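Local coordinates for lumazine protein (Photobacterium kishitanii, PDB 3A35), which probably serves as an antenna protein that shifts bacterial luciferase emission to shorter wavelength with a ribityl-lumazine chromophore, and also binds riboflavin and FMN, at residues A[6-14]-A[24-32]; A[113-124]-A[153-164]. All coordinates share one frame; numbering follows the deposited sequence.

Interaction 1 (A[6-14]-A[24-32]); sequences VQGAGIIKK and HGITFPKDI
Ile-32 pushes its CD1 methyl directly onto the backbone of Gly-8, 3.4 Å from Gly-8 N; its 3.5 Å approach to Gly-8 CA is tighter than carbons usually pack. With CG1 turned beside the backbone N (chi1 -57°), Ile-26 is left with CG2 facing Gly-10, 3.7 Å from Gly-10 CA, and this methyl also meets the Phe-28 ring at its edge. Between the two, Pro-29, at the N-cap position of helix 30-34, brings CD to 3.2 Å from Ala-9 O. The strands here form the 8-17/22-27 beta hairpin, the first two strands of the N-terminal lumazine-binding barrel, and Ile-11 and Thr-27 form a hydrogen-bonded antiparallel pair. Further along, a classic beta bulge sets Lys-13 and Lys-14 both opposite Gly-25, whose carbonyl O accepts from both nitrogens, at 2.7 Å from Lys-13 N and 3.2 Å from Lys-14 N. Ile-12 CD1 approaches the His-24 ring obliquely beside ND1, a buried nitrogen with no partner, while His-24 NE2 bonds to Gln-22. The solvent side is looser. There the extended Lys-13 chain passes over Thr-27 OG1, and one water links Lys-13 NZ to that hydroxyl; Lys-14 NZ reaches away to Tyr-60 OH.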
loop_
_atom_site.group_PDB
_atom_site.type_symbol
_atom_site.label_atom_id
_atom_site.label_comp_id
_atom_site.label_asym_id
_atom_site.label_seq_id
_atom_site.Cartn_x
_atom_site.Cartn_y
_atom_site.Cartn_z
ATOM N N VAL A 6 8.491 2.311 1.112
ATOM C CA VAL A 6 8.452 1.022 0.359
ATOM C C VAL A 6 9.802 0.526 -0.004
ATOM O O VAL A 6 10.621 1.284 -0.623
ATOM C CB VAL A 6 7.495 1.174 -0.889
ATOM C CG1 VAL A 6 7.502 -0.106 -1.765
ATOM C CG2 VAL A 6 6.085 1.510 -0.412
ATOM N N GLN A 7 10.106 -0.690 0.306
ATOM C CA GLN A 7 11.435 -1.261 0.098
ATOM C C GLN A 7 11.550 -2.024 -1.176
ATOM O O GLN A 7 12.674 -2.224 -1.694
ATOM C CB GLN A 7 11.721 -2.257 1.203
ATOM C CG GLN A 7 11.847 -1.602 2.528
ATOM C CD GLN A 7 11.709 -2.580 3.698
ATOM O OE1 GLN A 7 11.443 -3.747 3.575
ATOM N NE2 GLN A 7 11.927 -2.005 4.925
ATOM N N GLY A 8 10.449 -2.417 -1.818
ATOM C CA GLY A 8 10.553 -3.086 -3.164
ATOM C C GLY A 8 9.128 -3.417 -3.607
ATOM O O GLY A 8 8.165 -3.168 -2.886
ATOM N N ALA A 9 9.072 -4.038 -4.739
ATOM C CA ALA A 9 7.783 -4.315 -5.380
ATOM C C ALA A 9 7.730 -5.835 -5.494
ATOM O O ALA A 9 8.697 -6.501 -5.876
ATOM C CB ALA A 9 7.842 -3.700 -6.796
ATOM N N GLY A 10 6.546 -6.379 -5.163
ATOM C CA GLY A 10 6.234 -7.751 -5.461
ATOM C C GLY A 10 5.309 -7.859 -6.699
ATOM O O GLY A 10 4.632 -6.870 -7.007
ATOM N N ILE A 11 5.325 -9.004 -7.375
ATOM C CA ILE A 11 4.442 -9.184 -8.499
ATOM C C ILE A 11 3.514 -10.380 -8.172
ATOM O O ILE A 11 4.001 -11.472 -7.831
ATOM C CB ILE A 11 5.254 -9.416 -9.731
ATOM C CG1 ILE A 11 6.184 -8.209 -10.095
ATOM C CG2 ILE A 11 4.296 -9.756 -10.933
ATOM C CD1 ILE A 11 5.437 -6.972 -10.591
ATOM N N ILE A 12 2.224 -10.167 -8.240
ATOM C CA ILE A 12 1.297 -11.284 -7.883
ATOM C C ILE A 12 1.451 -12.422 -8.909
ATOM O O ILE A 12 1.400 -12.162 -10.163
ATOM C CB ILE A 12 -0.121 -10.817 -7.867
ATOM C CG1 ILE A 12 -0.361 -9.696 -6.844
ATOM C CG2 ILE A 12 -1.083 -12.006 -7.616
ATOM C CD1 ILE A 12 -1.713 -9.189 -6.809
ATOM N N LYS A 13 1.747 -13.613 -8.440
ATOM C CA LYS A 13 2.017 -14.792 -9.320
ATOM C C LYS A 13 0.773 -15.686 -9.354
ATOM O O LYS A 13 0.451 -16.280 -10.433
ATOM C CB LYS A 13 3.201 -15.486 -8.753
ATOM C CG LYS A 13 3.592 -16.650 -9.597
ATOM C CD LYS A 13 4.876 -17.274 -9.395
ATOM C CE LYS A 13 5.457 -17.995 -10.681
ATOM N NZ LYS A 13 6.571 -18.819 -9.992
ATOM N N LYS A 14 0.017 -15.769 -8.277
ATOM C CA LYS A 14 -1.060 -16.754 -8.160
ATOM C C LYS A 14 -2.130 -16.160 -7.237
ATOM O O LYS A 14 -1.801 -15.480 -6.266
ATOM C CB LYS A 14 -0.583 -18.042 -7.376
ATOM C CG LYS A 14 0.553 -18.822 -8.007
ATOM C CD LYS A 14 0.792 -20.158 -7.226
ATOM C CE LYS A 14 1.902 -21.024 -7.863
ATOM N NZ LYS A 14 2.435 -21.954 -6.885
ATOM N N HIS A 24 -2.925 -15.145 -1.917
ATOM C CA HIS A 24 -2.143 -14.567 -2.946
ATOM C C HIS A 24 -0.678 -15.024 -2.805
ATOM O O HIS A 24 -0.076 -14.922 -1.676
ATOM C CB HIS A 24 -2.123 -13.047 -2.841
ATOM C CG HIS A 24 -3.412 -12.416 -3.212
ATOM N ND1 HIS A 24 -3.517 -11.183 -3.776
ATOM C CD2 HIS A 24 -4.689 -12.903 -3.153
ATOM C CE1 HIS A 24 -4.786 -10.877 -4.010
ATOM N NE2 HIS A 24 -5.549 -11.907 -3.607
ATOM N N GLY A 25 -0.076 -15.533 -3.917
ATOM C CA GLY A 25 1.316 -15.853 -3.964
ATOM C C GLY A 25 2.021 -14.724 -4.692
ATOM O O GLY A 25 1.624 -14.471 -5.870
ATOM N N ILE A 26 3.003 -14.136 -4.091
ATOM C CA ILE A 26 3.623 -12.900 -4.612
ATOM C C ILE A 26 5.090 -13.193 -4.820
ATOM O O ILE A 26 5.831 -13.528 -3.889
ATOM C CB ILE A 26 3.385 -11.732 -3.614
ATOM C CG1 ILE A 26 1.861 -11.541 -3.361
ATOM C CG2 ILE A 26 3.975 -10.462 -4.197
ATOM C CD1 ILE A 26 1.550 -10.446 -2.318
ATOM N N THR A 27 5.612 -12.981 -6.054
ATOM C CA THR A 27 7.067 -13.050 -6.285
ATOM C C THR A 27 7.755 -11.880 -5.679
ATOM O O THR A 27 7.427 -10.679 -5.926
ATOM C CB THR A 27 7.304 -12.995 -7.809
ATOM O OG1 THR A 27 6.642 -14.112 -8.411
ATOM C CG2 THR A 27 8.800 -13.059 -8.130
ATOM N N PHE A 28 8.751 -12.179 -4.837
ATOM C CA PHE A 28 9.483 -11.160 -4.127
ATOM C C PHE A 28 10.862 -10.960 -4.709
ATOM O O PHE A 28 11.446 -11.928 -5.112
ATOM C CB PHE A 28 9.714 -11.513 -2.633
ATOM C CG PHE A 28 8.601 -11.134 -1.673
ATOM C CD1 PHE A 28 7.260 -11.073 -2.063
ATOM C CD2 PHE A 28 8.926 -10.829 -0.359
ATOM C CE1 PHE A 28 6.288 -10.665 -1.140
ATOM C CE2 PHE A 28 7.926 -10.493 0.604
ATOM C CZ PHE A 28 6.666 -10.438 0.226
ATOM N N PRO A 29 11.339 -9.724 -4.662
ATOM C CA PRO A 29 12.757 -9.517 -5.044
ATOM C C PRO A 29 13.656 -10.168 -4.023
ATOM O O PRO A 29 13.305 -10.291 -2.828
ATOM C CB PRO A 29 12.890 -7.968 -5.084
ATOM C CG PRO A 29 11.753 -7.405 -4.391
ATOM C CD PRO A 29 10.641 -8.477 -4.243
ATOM N N LYS A 30 14.878 -10.508 -4.447
ATOM C CA LYS A 30 15.704 -11.330 -3.588
ATOM C C LYS A 30 16.056 -10.699 -2.246
ATOM O O LYS A 30 16.002 -11.437 -1.236
ATOM C CB LYS A 30 17.056 -11.741 -4.287
ATOM C CG LYS A 30 17.734 -12.949 -3.440
ATOM C CD LYS A 30 17.061 -14.307 -3.719
ATOM C CE LYS A 30 17.709 -15.519 -2.965
ATOM N NZ LYS A 30 16.858 -16.760 -3.119
ATOM N N ASP A 31 16.325 -9.399 -2.188
ATOM C CA ASP A 31 16.664 -8.760 -0.897
ATOM C C ASP A 31 15.546 -8.799 0.101
ATOM O O ASP A 31 15.709 -8.976 1.283
ATOM C CB ASP A 31 17.230 -7.318 -1.094
ATOM C CG ASP A 31 16.185 -6.256 -1.634
ATOM O OD1 ASP A 31 15.224 -6.593 -2.474
ATOM O OD2 ASP A 31 16.368 -5.033 -1.253
ATOM N N ILE A 32 14.327 -8.618 -0.356
ATOM C CA ILE A 32 13.230 -8.695 0.586
ATOM C C ILE A 32 12.938 -10.145 0.853
ATOM O O ILE A 32 12.612 -10.478 1.983
ATOM C CB ILE A 32 11.942 -7.989 0.005
ATOM C CG1 ILE A 32 12.370 -6.521 -0.348
ATOM C CG2 ILE A 32 10.789 -7.963 1.080
ATOM C CD1 ILE A 32 11.304 -5.647 -0.966
HETATM O O HOH W 1 8.153 -16.348 -9.140
#

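Interaction 2 (A[113-124]-A[153-164]); sequences EEEDRLKVYIKI and DIIFINYPKNLS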
loop_
_atom_site.group_PDB
_atom_site.type_symbol
_atom_site.label_atom_id
_atom_site.label_comp_id
_atom_site.label_asym_id
_atom_site.label_seq_id
_atom_site.Cartn_x
_atom_site.Cartn_y
_atom_site.Cartn_z
ATOM N N GLU A 113 1.899 14.009 -14.139
ATOM C CA GLU A 113 3.345 14.041 -13.963
ATOM C C GLU A 113 3.925 15.336 -14.496
ATOM O O GLU A 113 3.938 15.503 -15.719
ATOM C CB GLU A 113 3.958 12.903 -14.747
ATOM C CG GLU A 113 3.483 11.563 -14.294
ATOM C CD GLU A 113 3.236 10.642 -15.479
ATOM O OE1 GLU A 113 4.176 10.470 -16.299
ATOM O OE2 GLU A 113 2.107 10.095 -15.603
ATOM N N GLU A 114 4.349 16.257 -13.613
ATOM C CA GLU A 114 5.060 17.505 -14.020
ATOM C C GLU A 114 6.134 17.996 -13.088
ATOM O O GLU A 114 6.001 17.893 -11.862
ATOM C CB GLU A 114 4.127 18.699 -14.167
ATOM C CG GLU A 114 2.656 18.433 -14.099
ATOM C CD GLU A 114 1.916 19.722 -13.890
ATOM O OE1 GLU A 114 1.988 20.292 -12.750
ATOM O OE2 GLU A 114 1.289 20.170 -14.872
ATOM N N GLU A 115 7.169 18.616 -13.657
ATOM C CA GLU A 115 8.129 19.387 -12.846
ATOM C C GLU A 115 8.806 18.511 -11.822
ATOM O O GLU A 115 9.028 18.968 -10.672
ATOM C CB GLU A 115 7.433 20.543 -12.111
ATOM C CG GLU A 115 6.986 21.712 -13.016
ATOM C CD GLU A 115 8.172 22.619 -13.398
ATOM O OE1 GLU A 115 9.304 22.308 -12.936
ATOM O OE2 GLU A 115 7.972 23.618 -14.150
ATOM N N ASP A 116 9.105 17.253 -12.203
ATOM C CA ASP A 116 9.766 16.253 -11.313
ATOM C C ASP A 116 8.904 15.735 -10.155
ATOM O O ASP A 116 9.457 15.239 -9.161
ATOM C CB ASP A 116 11.062 16.789 -10.666
ATOM C CG ASP A 116 12.153 17.053 -11.708
ATOM O OD1 ASP A 116 12.699 16.043 -12.233
ATOM O OD2 ASP A 116 12.428 18.255 -11.995
ATOM N N ARG A 117 7.610 15.967 -10.285
ATOM C CA ARG A 117 6.606 15.588 -9.233
ATOM C C ARG A 117 5.596 14.606 -9.898
ATOM O O ARG A 117 5.304 14.672 -11.103
ATOM C CB ARG A 117 5.855 16.814 -8.721
ATOM C CG ARG A 117 6.714 18.080 -8.387
ATOM C CD ARG A 117 7.746 17.732 -7.340
ATOM N NE ARG A 117 7.130 17.202 -6.072
ATOM C CZ ARG A 117 7.809 16.876 -4.976
ATOM N NH1 ARG A 117 9.134 17.020 -4.944
ATOM N NH2 ARG A 117 7.192 16.445 -3.857
ATOM N N LEU A 118 5.077 13.663 -9.084
ATOM C CA LEU A 118 3.941 12.789 -9.418
ATOM C C LEU A 118 2.794 13.359 -8.527
ATOM O O LEU A 118 2.809 13.200 -7.295
ATOM C CB LEU A 118 4.318 11.334 -9.095
ATOM C CG LEU A 118 3.177 10.359 -9.402
ATOM C CD1 LEU A 118 2.739 10.285 -10.851
ATOM C CD2 LEU A 118 3.424 8.923 -8.954
ATOM N N LYS A 119 1.848 14.075 -9.145
ATOM C CA LYS A 119 0.747 14.695 -8.471
ATOM C C LYS A 119 -0.413 13.722 -8.540
ATOM O O LYS A 119 -0.936 13.451 -9.595
ATOM C CB LYS A 119 0.375 15.966 -9.211
ATOM C CG LYS A 119 1.470 16.953 -9.132
ATOM C CD LYS A 119 1.049 18.383 -9.549
ATOM C CE LYS A 119 2.279 19.270 -9.381
ATOM N NZ LYS A 119 1.859 20.602 -9.928
ATOM N N VAL A 120 -0.889 13.242 -7.398
ATOM C CA VAL A 120 -1.937 12.218 -7.327
ATOM C C VAL A 120 -3.073 12.829 -6.578
ATOM O O VAL A 120 -2.899 13.317 -5.444
ATOM C CB VAL A 120 -1.350 10.950 -6.597
ATOM C CG1 VAL A 120 -2.523 9.912 -6.481
ATOM C CG2 VAL A 120 -0.127 10.399 -7.399
ATOM N N TYR A 121 -4.271 12.701 -7.119
ATOM C CA TYR A 121 -5.548 13.186 -6.581
ATOM C C TYR A 121 -6.468 12.026 -6.316
ATOM O O TYR A 121 -6.766 11.265 -7.240
ATOM C CB TYR A 121 -6.240 14.156 -7.607
ATOM C CG TYR A 121 -5.335 15.342 -7.938
ATOM C CD1 TYR A 121 -5.436 16.521 -7.221
ATOM C CD2 TYR A 121 -4.371 15.251 -8.920
ATOM C CE1 TYR A 121 -4.591 17.630 -7.496
ATOM C CE2 TYR A 121 -3.460 16.315 -9.183
ATOM C CZ TYR A 121 -3.607 17.500 -8.488
ATOM O OH TYR A 121 -2.680 18.550 -8.789
ATOM N N ILE A 122 -6.868 11.891 -5.070
ATOM C CA ILE A 122 -7.535 10.685 -4.650
ATOM C C ILE A 122 -8.898 11.075 -4.111
ATOM O O ILE A 122 -8.959 11.888 -3.214
ATOM C CB ILE A 122 -6.710 9.948 -3.539
ATOM C CG1 ILE A 122 -5.273 9.577 -4.062
ATOM C CG2 ILE A 122 -7.545 8.727 -3.048
ATOM C CD1 ILE A 122 -4.439 8.728 -3.183
ATOM N N LYS A 123 -9.976 10.498 -4.613
ATOM C CA LYS A 123 -11.308 10.806 -4.123
ATOM C C LYS A 123 -11.661 9.892 -2.957
ATOM O O LYS A 123 -11.649 8.629 -3.118
ATOM C CB LYS A 123 -12.353 10.700 -5.257
ATOM C CG LYS A 123 -13.707 11.153 -4.838
ATOM C CD LYS A 123 -14.699 11.166 -6.063
ATOM C CE LYS A 123 -14.382 12.361 -6.946
ATOM N NZ LYS A 123 -15.408 12.630 -8.015
ATOM N N ILE A 124 -12.081 10.455 -1.830
ATOM C CA ILE A 124 -12.312 9.732 -0.594
ATOM C C ILE A 124 -13.809 9.409 -0.554
ATOM O O ILE A 124 -14.616 10.361 -0.714
ATOM C CB ILE A 124 -11.820 10.538 0.617
ATOM C CG1 ILE A 124 -10.291 10.879 0.513
ATOM C CG2 ILE A 124 -12.233 9.818 1.933
ATOM C CD1 ILE A 124 -9.220 9.710 0.313
ATOM N N ASP A 153 -13.973 16.342 -1.640
ATOM C CA ASP A 153 -13.635 15.015 -1.134
ATOM C C ASP A 153 -12.334 14.489 -1.762
ATOM O O ASP A 153 -12.131 13.268 -1.695
ATOM C CB ASP A 153 -14.809 14.053 -1.405
ATOM C CG ASP A 153 -15.317 14.084 -2.846
ATOM O OD1 ASP A 153 -14.766 14.791 -3.737
ATOM O OD2 ASP A 153 -16.280 13.348 -3.155
ATOM N N ILE A 154 -11.511 15.364 -2.345
ATOM C CA ILE A 154 -10.333 14.968 -3.063
ATOM C C ILE A 154 -9.102 15.407 -2.368
ATOM O O ILE A 154 -8.961 16.573 -1.967
ATOM C CB ILE A 154 -10.462 15.256 -4.547
ATOM C CG1 ILE A 154 -9.424 16.079 -5.128
ATOM C CG2 ILE A 154 -11.861 14.938 -5.160
ATOM C CD1 ILE A 154 -8.573 15.130 -5.658
ATOM N N ILE A 155 -8.246 14.439 -2.084
ATOM C CA ILE A 155 -6.954 14.760 -1.447
ATOM C C ILE A 155 -5.849 14.802 -2.496
ATOM O O ILE A 155 -5.787 13.916 -3.371
ATOM C CB ILE A 155 -6.619 13.784 -0.269
ATOM C CG1 ILE A 155 -6.444 12.361 -0.700
ATOM C CG2 ILE A 155 -7.643 13.906 0.815
ATOM C CD1 ILE A 155 -5.612 11.596 0.280
ATOM N N PHE A 156 -4.991 15.808 -2.499
ATOM C CA PHE A 156 -3.924 15.992 -3.400
ATOM C C PHE A 156 -2.634 15.706 -2.692
ATOM O O PHE A 156 -2.277 16.323 -1.674
ATOM C CB PHE A 156 -3.999 17.403 -3.994
ATOM C CG PHE A 156 -2.791 17.882 -4.622
ATOM C CD1 PHE A 156 -1.954 17.059 -5.395
ATOM C CD2 PHE A 156 -2.481 19.253 -4.565
ATOM C CE1 PHE A 156 -0.798 17.520 -6.045
ATOM C CE2 PHE A 156 -1.339 19.740 -5.160
ATOM C CZ PHE A 156 -0.481 18.907 -5.944
ATOM N N ILE A 157 -1.887 14.718 -3.160
ATOM C CA ILE A 157 -0.595 14.379 -2.670
ATOM C C ILE A 157 0.439 14.589 -3.740
ATOM O O ILE A 157 0.300 14.169 -4.864
ATOM C CB ILE A 157 -0.508 12.899 -2.201
ATOM C CG1 ILE A 157 -1.588 12.692 -1.151
ATOM C CG2 ILE A 157 0.889 12.681 -1.466
ATOM C CD1 ILE A 157 -2.129 11.351 -1.126
ATOM N N ASN A 158 1.508 15.337 -3.392
ATOM C CA ASN A 158 2.457 15.731 -4.407
ATOM C C ASN A 158 3.764 15.002 -4.065
ATOM O O ASN A 158 4.518 15.379 -3.124
ATOM C CB ASN A 158 2.606 17.274 -4.317
ATOM C CG ASN A 158 3.579 17.786 -5.283
ATOM O OD1 ASN A 158 4.330 17.084 -5.876
ATOM N ND2 ASN A 158 3.556 19.130 -5.451
ATOM N N TYR A 159 3.952 13.888 -4.766
ATOM C CA TYR A 159 5.085 13.009 -4.526
ATOM C C TYR A 159 6.310 13.398 -5.359
ATOM O O TYR A 159 6.112 13.827 -6.493
ATOM C CB TYR A 159 4.728 11.570 -4.916
ATOM C CG TYR A 159 3.623 10.920 -4.088
ATOM C CD1 TYR A 159 3.908 10.445 -2.763
ATOM C CD2 TYR A 159 2.377 10.789 -4.625
ATOM C CE1 TYR A 159 2.904 9.821 -2.029
ATOM C CE2 TYR A 159 1.330 10.125 -3.928
ATOM C CZ TYR A 159 1.631 9.694 -2.634
ATOM O OH TYR A 159 0.509 9.122 -1.998
ATOM N N PRO A 160 7.512 13.127 -4.872
ATOM C CA PRO A 160 8.656 13.261 -5.772
ATOM C C PRO A 160 8.501 12.178 -6.840
ATOM O O PRO A 160 8.195 11.024 -6.510
ATOM C CB PRO A 160 9.845 12.911 -4.898
ATOM C CG PRO A 160 9.328 12.282 -3.554
ATOM C CD PRO A 160 7.849 12.531 -3.536
ATOM N N LYS A 161 8.813 12.498 -8.116
ATOM C CA LYS A 161 8.565 11.549 -9.240
ATOM C C LYS A 161 9.339 10.207 -9.118
ATOM O O LYS A 161 8.890 9.220 -9.647
ATOM C CB LYS A 161 8.762 12.194 -10.666
ATOM C CG LYS A 161 8.833 11.122 -11.811
ATOM C CD LYS A 161 8.316 11.509 -13.172
ATOM C CE LYS A 161 6.781 11.263 -13.333
ATOM N NZ LYS A 161 6.267 9.836 -13.265
ATOM N N ASN A 162 10.445 10.145 -8.401
ATOM C CA ASN A 162 11.146 8.884 -8.364
ATOM C C ASN A 162 10.419 7.816 -7.561
ATOM O O ASN A 162 10.819 6.702 -7.638
ATOM C CB ASN A 162 12.489 9.082 -7.676
ATOM C CG ASN A 162 12.374 10.069 -6.607
ATOM O OD1 ASN A 162 11.944 9.710 -5.526
ATOM N ND2 ASN A 162 12.663 11.391 -6.917
ATOM N N LEU A 163 9.440 8.204 -6.740
ATOM C CA LEU A 163 8.528 7.176 -6.169
ATOM C C LEU A 163 7.605 6.552 -7.229
ATOM O O LEU A 163 6.899 5.535 -6.961
ATOM C CB LEU A 163 7.674 7.765 -5.039
ATOM C CG LEU A 163 8.411 8.184 -3.778
ATOM C CD1 LEU A 163 7.271 8.711 -2.888
ATOM C CD2 LEU A 163 9.104 7.043 -3.123
ATOM N N SER A 164 7.587 7.139 -8.422
ATOM C CA SER A 164 6.956 6.507 -9.561
ATOM C C SER A 164 7.694 5.238 -9.855
ATOM O O SER A 164 7.125 4.341 -10.504
ATOM C CB SER A 164 7.081 7.402 -10.799
ATOM O OG SER A 164 5.841 8.031 -11.068
HETATM O O HOH W 2 -16.676 10.910 -2.337
#
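Neighbouring antiparallel strands of the C-terminal lumazine-binding barrel, 117-123 and 154-160, meet here in unbroken register. Paired backbone bonds join Leu-118 with Tyr-159, Val-120 with Ile-157 and Ile-122 with Ile-155, and Ile-124 N adds a bond to Asp-153 O at 2.8 Å. On one face of the sheet Tyr-121 and Phe-156 lie side by side in an offset stack, centroids 4.5 Å apart and planes at 13°. Phe-156 CG stands anti to its backbone N (chi1 163°), which lays the ring against one face of Tyr-121, with the phenol OH above its rim, 3.5 Å from Phe-156 CE1. Lys-119 runs its aliphatic chain past the same phenyl ring and ends in a salt bridge to Glu-114. Arg-117 bends at chi2 and chi3 to grip Asn-158 side-on: NE gives a nearly straight bond to Asn-158 OD1 (2.8 Å, 172°) and NH2 reaches Asn-158 O at 3.0 Å. Both oxygens sit near the guanidinium plane, though each is approached from above its own carbonyl plane, while Pro-160 N lies over one guanidinium face. The other side of the sheet is largely apolar: Val-120 CG2 meets the Tyr-159 ring edge 3.8 Å from CD2, and Ile-122 CB packs on Ile-155 CG1. Residues of strand 137-140 close over these isoleucines, a buried lining characteristic of the closed six-stranded antiparallel barrel of the riboflavin synthase family.

How the interactions relate
Interactions 1 and 2 lie in series along the chain, one in each lumazine-binding repeat, with centres about 24 Å apart and nearest atoms about 6 Å apart, without touching. Each sits in its own closed barrel of six antiparallel strands, and both barrels have the same strand order. Interaction 1 pairs the first and second strands of its barrel, whereas interaction 2 pairs the second with the fifth, so together they sample successive seams of one repeated fold. The two halves differ in this model: riboflavin sits in the N-terminal barrel, about 10 Å from the His-24 side chain in 24-32, with Gly-100 and Ile-102 adding to the site.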